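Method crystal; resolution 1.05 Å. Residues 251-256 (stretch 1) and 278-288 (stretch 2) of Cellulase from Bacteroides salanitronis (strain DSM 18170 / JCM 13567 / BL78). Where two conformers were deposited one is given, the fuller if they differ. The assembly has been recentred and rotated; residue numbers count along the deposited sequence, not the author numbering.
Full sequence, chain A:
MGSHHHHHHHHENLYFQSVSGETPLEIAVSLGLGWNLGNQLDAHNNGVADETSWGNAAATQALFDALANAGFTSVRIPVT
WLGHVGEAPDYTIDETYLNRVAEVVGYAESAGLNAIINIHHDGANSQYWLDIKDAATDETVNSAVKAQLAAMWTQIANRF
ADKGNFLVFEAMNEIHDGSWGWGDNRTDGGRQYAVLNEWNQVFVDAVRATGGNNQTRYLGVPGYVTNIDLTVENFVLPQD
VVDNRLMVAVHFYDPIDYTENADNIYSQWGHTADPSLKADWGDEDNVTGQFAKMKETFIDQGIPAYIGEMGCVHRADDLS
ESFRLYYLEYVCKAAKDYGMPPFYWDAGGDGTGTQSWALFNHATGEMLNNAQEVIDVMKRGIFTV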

ATOM      1  N   HIS A 251      -1.282  -0.975   6.834  1.00  7.71           N
ATOM      2  CA  HIS A 251       0.174  -1.087   6.763  1.00  7.64           C
ATOM      3  C   HIS A 251       0.668  -1.730   8.050  1.00  7.75           C
ATOM      4  O   HIS A 251       0.057  -1.563   9.113  1.00  8.99           O
ATOM      5  CB  HIS A 251       0.847   0.281   6.561  1.00  7.92           C
ATOM      6  CG  HIS A 251       0.501   0.927   5.252  1.00  7.85           C
ATOM      7  ND1 HIS A 251       0.896   2.200   4.907  1.00  7.51           N
ATOM      8  CD2 HIS A 251      -0.195   0.459   4.193  1.00  7.47           C
ATOM      9  CE1 HIS A 251       0.453   2.492   3.691  1.00  7.99           C
ATOM     10  NE2 HIS A 251      -0.217   1.453   3.231  1.00  8.11           N
ATOM     11  N   PHE A 252       1.777  -2.470   7.960  1.00  7.96           N
ATOM     12  CA  PHE A 252       2.262  -3.225   9.108  1.00  8.30           C
ATOM     13  C   PHE A 252       3.781  -3.262   9.107  1.00  7.92           C
ATOM     14  O   PHE A 252       4.379  -3.996   8.314  1.00  8.63           O
ATOM     15  CB  PHE A 252       1.715  -4.655   9.123  1.00  8.94           C
ATOM     16  CG  PHE A 252       2.155  -5.448  10.319  1.00  8.72           C
ATOM     17  CD1 PHE A 252       1.517  -5.292  11.542  1.00  9.06           C
ATOM     18  CD2 PHE A 252       3.215  -6.340  10.236  1.00  9.70           C
ATOM     19  CE1 PHE A 252       1.916  -6.021  12.644  1.00 10.27           C
ATOM     20  CE2 PHE A 252       3.615  -7.065  11.337  1.00 10.64           C
ATOM     21  CZ  PHE A 252       2.967  -6.903  12.538  1.00 10.27           C
ATOM     22  N   TYR A 253       4.380  -2.520  10.029  1.00  8.26           N
ATOM     23  CA  TYR A 253       5.824  -2.477  10.204  1.00  8.74           C
ATOM     24  C   TYR A 253       6.231  -2.867  11.623  1.00  8.91           C
ATOM     25  O   TYR A 253       7.401  -2.695  12.005  1.00  9.77           O
ATOM     26  CB  TYR A 253       6.357  -1.088   9.901  1.00  9.97           C
ATOM     27  CG  TYR A 253       6.294  -0.645   8.456  1.00  9.16           C
ATOM     28  CD1 TYR A 253       7.226  -1.120   7.544  1.00  9.76           C
ATOM     29  CD2 TYR A 253       5.349   0.277   8.020  1.00  8.68           C
ATOM     30  CE1 TYR A 253       7.232  -0.677   6.238  1.00  9.99           C
ATOM     31  CE2 TYR A 253       5.339   0.710   6.705  1.00  9.03           C
ATOM     32  CZ  TYR A 253       6.289   0.238   5.818  1.00  8.40           C
ATOM     33  OH  TYR A 253       6.392   0.691   4.525  1.00  9.38           O
ATOM     34  N   ASP A 254       5.312  -3.394  12.424  1.00  9.18           N
ATOM     35  CA  ASP A 254       5.613  -3.577  13.837  1.00  9.01           C
ATOM     36  C   ASP A 254       6.753  -4.577  14.020  1.00  9.50           C
ATOM     37  O   ASP A 254       6.718  -5.655  13.419  1.00  9.63           O
ATOM     38  CB  ASP A 254       4.407  -4.139  14.592  1.00  9.49           C
ATOM     39  CG  ASP A 254       3.226  -3.200  14.660  1.00  9.72           C
ATOM     40  OD1 ASP A 254       3.327  -2.020  14.243  1.00 11.15           O
ATOM     41  OD2 ASP A 254       2.164  -3.668  15.190  1.00 10.38           O
ATOM     42  N   PRO A 255       7.737  -4.298  14.887  1.00 10.17           N
ATOM     43  CA  PRO A 255       7.986  -3.039  15.606  1.00 10.76           C
ATOM     44  C   PRO A 255       8.877  -2.145  14.746  1.00 10.29           C
ATOM     45  O   PRO A 255       9.975  -2.584  14.348  1.00 11.02           O
ATOM     46  CB  PRO A 255       8.697  -3.501  16.878  1.00 10.46           C
ATOM     47  CG  PRO A 255       9.422  -4.760  16.468  1.00 11.92           C
ATOM     48  CD  PRO A 255       8.730  -5.327  15.251  1.00 10.64           C
ATOM     49  N   ILE A 256       8.438  -0.919  14.452  1.00 10.39           N
ATOM     50  CA  ILE A 256       9.166  -0.068  13.518  1.00 10.60           C
ATOM     51  C   ILE A 256      10.592   0.203  13.973  1.00 12.60           C
ATOM     52  O   ILE A 256      11.488   0.380  13.137  1.00 12.42           O
ATOM     53  CB  ILE A 256       8.372   1.225  13.239  1.00 11.62           C
ATOM     54  CG1 ILE A 256       9.019   2.050  12.126  1.00 11.83           C
ATOM     55  CG2 ILE A 256       8.217   2.053  14.496  1.00 12.83           C
ATOM     56  CD1 ILE A 256       8.971   1.413  10.762  1.00 11.88           C
ATOM     57  N   LYS A 278      17.158  -6.313  20.979  1.00 16.30           N
ATOM     58  CA  LYS A 278      15.835  -6.324  20.366  1.00 17.01           C
ATOM     59  C   LYS A 278      14.960  -5.233  20.966  1.00 15.72           C
ATOM     60  O   LYS A 278      15.199  -4.761  22.080  1.00 16.74           O
ATOM     61  CB  LYS A 278      15.146  -7.680  20.581  1.00 18.20           C
ATOM     62  CG  LYS A 278      14.895  -7.989  22.046  1.00 17.21           C
ATOM     63  CD  LYS A 278      14.352  -9.397  22.242  1.00 21.20           C
ATOM     64  CE  LYS A 278      13.039  -9.596  21.498  1.00 15.80           C
ATOM     65  NZ  LYS A 278      11.973  -8.639  21.946  1.00 20.56           N
ATOM     66  N   ALA A 279      13.936  -4.838  20.211  1.00 15.28           N
ATOM     67  CA  ALA A 279      12.913  -3.947  20.740  1.00 15.25           C
ATOM     68  C   ALA A 279      12.160  -4.646  21.868  1.00 15.72           C
ATOM     69  O   ALA A 279      12.162  -5.875  21.978  1.00 16.44           O
ATOM     70  CB  ALA A 279      11.937  -3.554  19.631  1.00 18.26           C
ATOM     71  N   ASP A 280      11.501  -3.855  22.714  1.00 17.54           N
ATOM     72  CA  ASP A 280      10.854  -4.412  23.896  1.00 17.42           C
ATOM     73  C   ASP A 280       9.429  -4.883  23.633  1.00 17.15           C
ATOM     74  O   ASP A 280       8.709  -5.199  24.587  1.00 19.62           O
ATOM     75  CB  ASP A 280      10.899  -3.437  25.078  1.00 21.04           C
ATOM     76  CG  ASP A 280      10.135  -2.152  24.822  1.00 31.07           C
ATOM     77  OD1 ASP A 280       9.392  -2.067  23.826  1.00 25.22           O
ATOM     78  OD2 ASP A 280      10.280  -1.214  25.633  1.00 46.58           O
ATOM     79  N   TRP A 281       9.018  -4.962  22.369  1.00 15.34           N
ATOM     80  CA  TRP A 281       7.685  -5.432  22.019  1.00 13.66           C
ATOM     81  C   TRP A 281       7.730  -5.916  20.578  1.00 13.07           C
ATOM     82  O   TRP A 281       8.760  -5.834  19.903  1.00 12.77           O
ATOM     83  CB  TRP A 281       6.655  -4.309  22.190  1.00 15.08           C
ATOM     84  CG  TRP A 281       6.767  -3.273  21.120  1.00 14.17           C
ATOM     85  CD1 TRP A 281       7.743  -2.320  20.998  1.00 15.29           C
ATOM     86  CD2 TRP A 281       5.880  -3.087  20.012  1.00 12.45           C
ATOM     87  NE1 TRP A 281       7.517  -1.562  19.883  1.00 15.56           N
ATOM     88  CE2 TRP A 281       6.381  -2.010  19.257  1.00 12.92           C
ATOM     89  CE3 TRP A 281       4.711  -3.723  19.580  1.00 13.24           C
ATOM     90  CZ2 TRP A 281       5.752  -1.547  18.103  1.00 14.00           C
ATOM     91  CZ3 TRP A 281       4.096  -3.266  18.433  1.00 13.61           C
ATOM     92  CH2 TRP A 281       4.614  -2.182  17.713  1.00 13.01           C
ATOM     93  N   GLY A 282       6.604  -6.437  20.105  1.00 12.56           N
ATOM     94  CA  GLY A 282       6.417  -6.639  18.681  1.00 12.21           C
ATOM     95  C   GLY A 282       6.949  -7.932  18.106  1.00 10.89           C
ATOM     96  O   GLY A 282       7.264  -7.979  16.912  1.00 10.81           O
ATOM     97  N   ASP A 283       7.056  -8.979  18.919  1.00 11.47           N
ATOM     98  CA  ASP A 283       7.542 -10.279  18.453  1.00 11.48           C
ATOM     99  C   ASP A 283       6.426 -11.093  17.815  1.00 10.29           C
ATOM    100  O   ASP A 283       5.422 -10.524  17.368  1.00 10.49           O
ATOM    101  CB  ASP A 283       8.279 -10.970  19.605  1.00 13.15           C
ATOM    102  CG  ASP A 283       9.538 -10.207  19.993  1.00 12.95           C
ATOM    103  OD1 ASP A 283      10.362  -9.924  19.101  1.00 13.04           O
ATOM    104  OD2 ASP A 283       9.691  -9.890  21.196  1.00 18.46           O
ATOM    105  N   GLU A 284       6.609 -12.409  17.724  1.00 10.96           N
ATOM    106  CA  GLU A 284       5.717 -13.241  16.926  1.00 10.91           C
ATOM    107  C   GLU A 284       4.260 -13.100  17.336  1.00 11.15           C
ATOM    108  O   GLU A 284       3.367 -13.106  16.475  1.00 11.88           O
ATOM    109  CB  GLU A 284       6.132 -14.713  17.065  1.00 11.47           C
ATOM    110  CG  GLU A 284       7.476 -15.081  16.436  1.00 12.23           C
ATOM    111  CD  GLU A 284       8.688 -14.869  17.333  1.00 11.75           C
ATOM    112  OE1 GLU A 284       8.610 -14.112  18.334  1.00 11.96           O
ATOM    113  OE2 GLU A 284       9.749 -15.494  17.032  1.00 12.35           O
ATOM    114  N   ASP A 285       4.001 -13.009  18.647  0.70 11.61           N
ATOM    115  CA  ASP A 285       2.631 -12.927  19.138  0.70 12.68           C
ATOM    116  C   ASP A 285       1.958 -11.626  18.724  0.70 11.33           C
ATOM    117  O   ASP A 285       0.722 -11.572  18.632  0.70 12.64           O
ATOM    118  CB  ASP A 285       2.605 -13.082  20.659  0.70 14.27           C
ATOM    119  CG  ASP A 285       3.471 -12.059  21.369  0.70 16.69           C
ATOM    120  OD1 ASP A 285       4.643 -11.891  20.975  0.70 19.64           O
ATOM    121  OD2 ASP A 285       2.980 -11.428  22.330  0.70 26.33           O
ATOM    122  N   ASN A 286       2.730 -10.559  18.495  1.00 10.95           N
ATOM    123  CA  ASN A 286       2.140  -9.335  17.969  1.00 11.36           C
ATOM    124  C   ASN A 286       1.726  -9.505  16.511  1.00 10.65           C
ATOM    125  O   ASN A 286       0.681  -8.990  16.092  1.00 10.89           O
ATOM    126  CB  ASN A 286       3.090  -8.150  18.117  1.00 10.72           C
ATOM    127  CG  ASN A 286       2.448  -6.853  17.675  1.00 10.25           C
ATOM    128  OD1 ASN A 286       1.521  -6.360  18.336  1.00 11.73           O
ATOM    129  ND2 ASN A 286       2.905  -6.305  16.562  1.00 10.85           N
ATOM    130  N   VAL A 287       2.538 -10.201  15.714  1.00 10.15           N
ATOM    131  CA  VAL A 287       2.172 -10.435  14.324  1.00 10.54           C
ATOM    132  C   VAL A 287       0.847 -11.181  14.245  1.00 11.14           C
ATOM    133  O   VAL A 287      -0.101 -10.756  13.570  1.00 11.50           O
ATOM    134  CB  VAL A 287       3.281 -11.211  13.593  1.00 10.74           C
ATOM    135  CG1 VAL A 287       2.863 -11.458  12.143  1.00 12.00           C
ATOM    136  CG2 VAL A 287       4.608 -10.491  13.651  1.00 10.66           C
ATOM    137  N   THR A 288       0.766 -12.324  14.920  1.00 11.85           N
ATOM    138  CA  THR A 288      -0.462 -13.109  14.841  1.00 12.58           C
ATOM    139  C   THR A 288      -1.611 -12.420  15.565  1.00 11.94           C
ATOM    140  O   THR A 288      -2.763 -12.490  15.110  1.00 13.20           O
ATOM    141  CB  THR A 288      -0.249 -14.527  15.372  1.00 15.06           C
ATOM    142  OG1 THR A 288       0.248 -14.459  16.702  1.00 14.25           O
ATOM    143  CG2 THR A 288       0.740 -15.284  14.504  1.00 16.33           C
TER
HETATM  144  O   HOH W   1       5.185  -7.428  15.126  1.00 10.83           O

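Stretch 1 passes stretch 2 most closely at Pro255 and Gly282, whose CA atoms lie 5.0 Å apart. The peptide bond before Pro255 is cis, and Pro255 itself holds the N-cap position of a helix. Stretch 2 runs as loop through Gly282 and enters a helix at Glu284. Asp283 is the N-cap residue there, but its side chain makes no capping bond. In the first turn, Asn286 N donates to Asp283 O at 2.9 Å, and Thr288 N to Glu284 O at 3.1 Å.

Gly282 has a phi of 86°, a value that favours glycine. Its place also leaves no room for a side chain, since an ideal CB would sit 2.8 Å from Pro255 CB, a clash. Pro255 CD also lies 3.5 Å from Gly282 O.

Pro255 has the most surface covered by the other stretch. Its CB lies over one face of the Trp281 indole, 4.0 Å from the centroid of the five-membered ring, in a CH-pi contact. The chi1 of Trp281 is p; its CA-to-CB bond points sideways, but the end of the side chain comes nearer to stretch 1. Pro255 CG also meets Ala279 CB at 4.2 Å, an apolar contact with a small, buried methyl group.

Asp254 and Asn286 form the one direct hydrogen bond between the stretches. Asn286 ND2 donates to Asp254 OD2 at 3.1 Å, with a nearly straight N-H...O angle of 163°. Both CA-to-CB bonds point toward the opposing stretch. The amide suits this place because its nitrogen has two hydrogens to give. It also donates to water 1, with Asn286 ND2 2.9 Å from the water O. The water O in turn donates to Asp254 O at 2.9 Å and to Gly282 O at 2.8 Å. It thus joins the two carbonyls, which lie 4.2 Å apart from O to O and cannot bond to each other directly.

Phe252, buried and with chi1 t, extends the contact along the helix. Its CZ is 4.1 Å from Val287 CG2, an apolar pairing, while Asn286 ND2 lies at the ring edge, 4.1 Å from Phe252 CE1.

Within stretch 2, Lys278 NZ forms a salt bridge with Asp283 OD2 at 2.7 Å and donates to Ala279 O at 2.8 Å. The salt bridge spans the loop that carries Trp281 and Gly282. In all, the contact buries 344 Å², both sides summed.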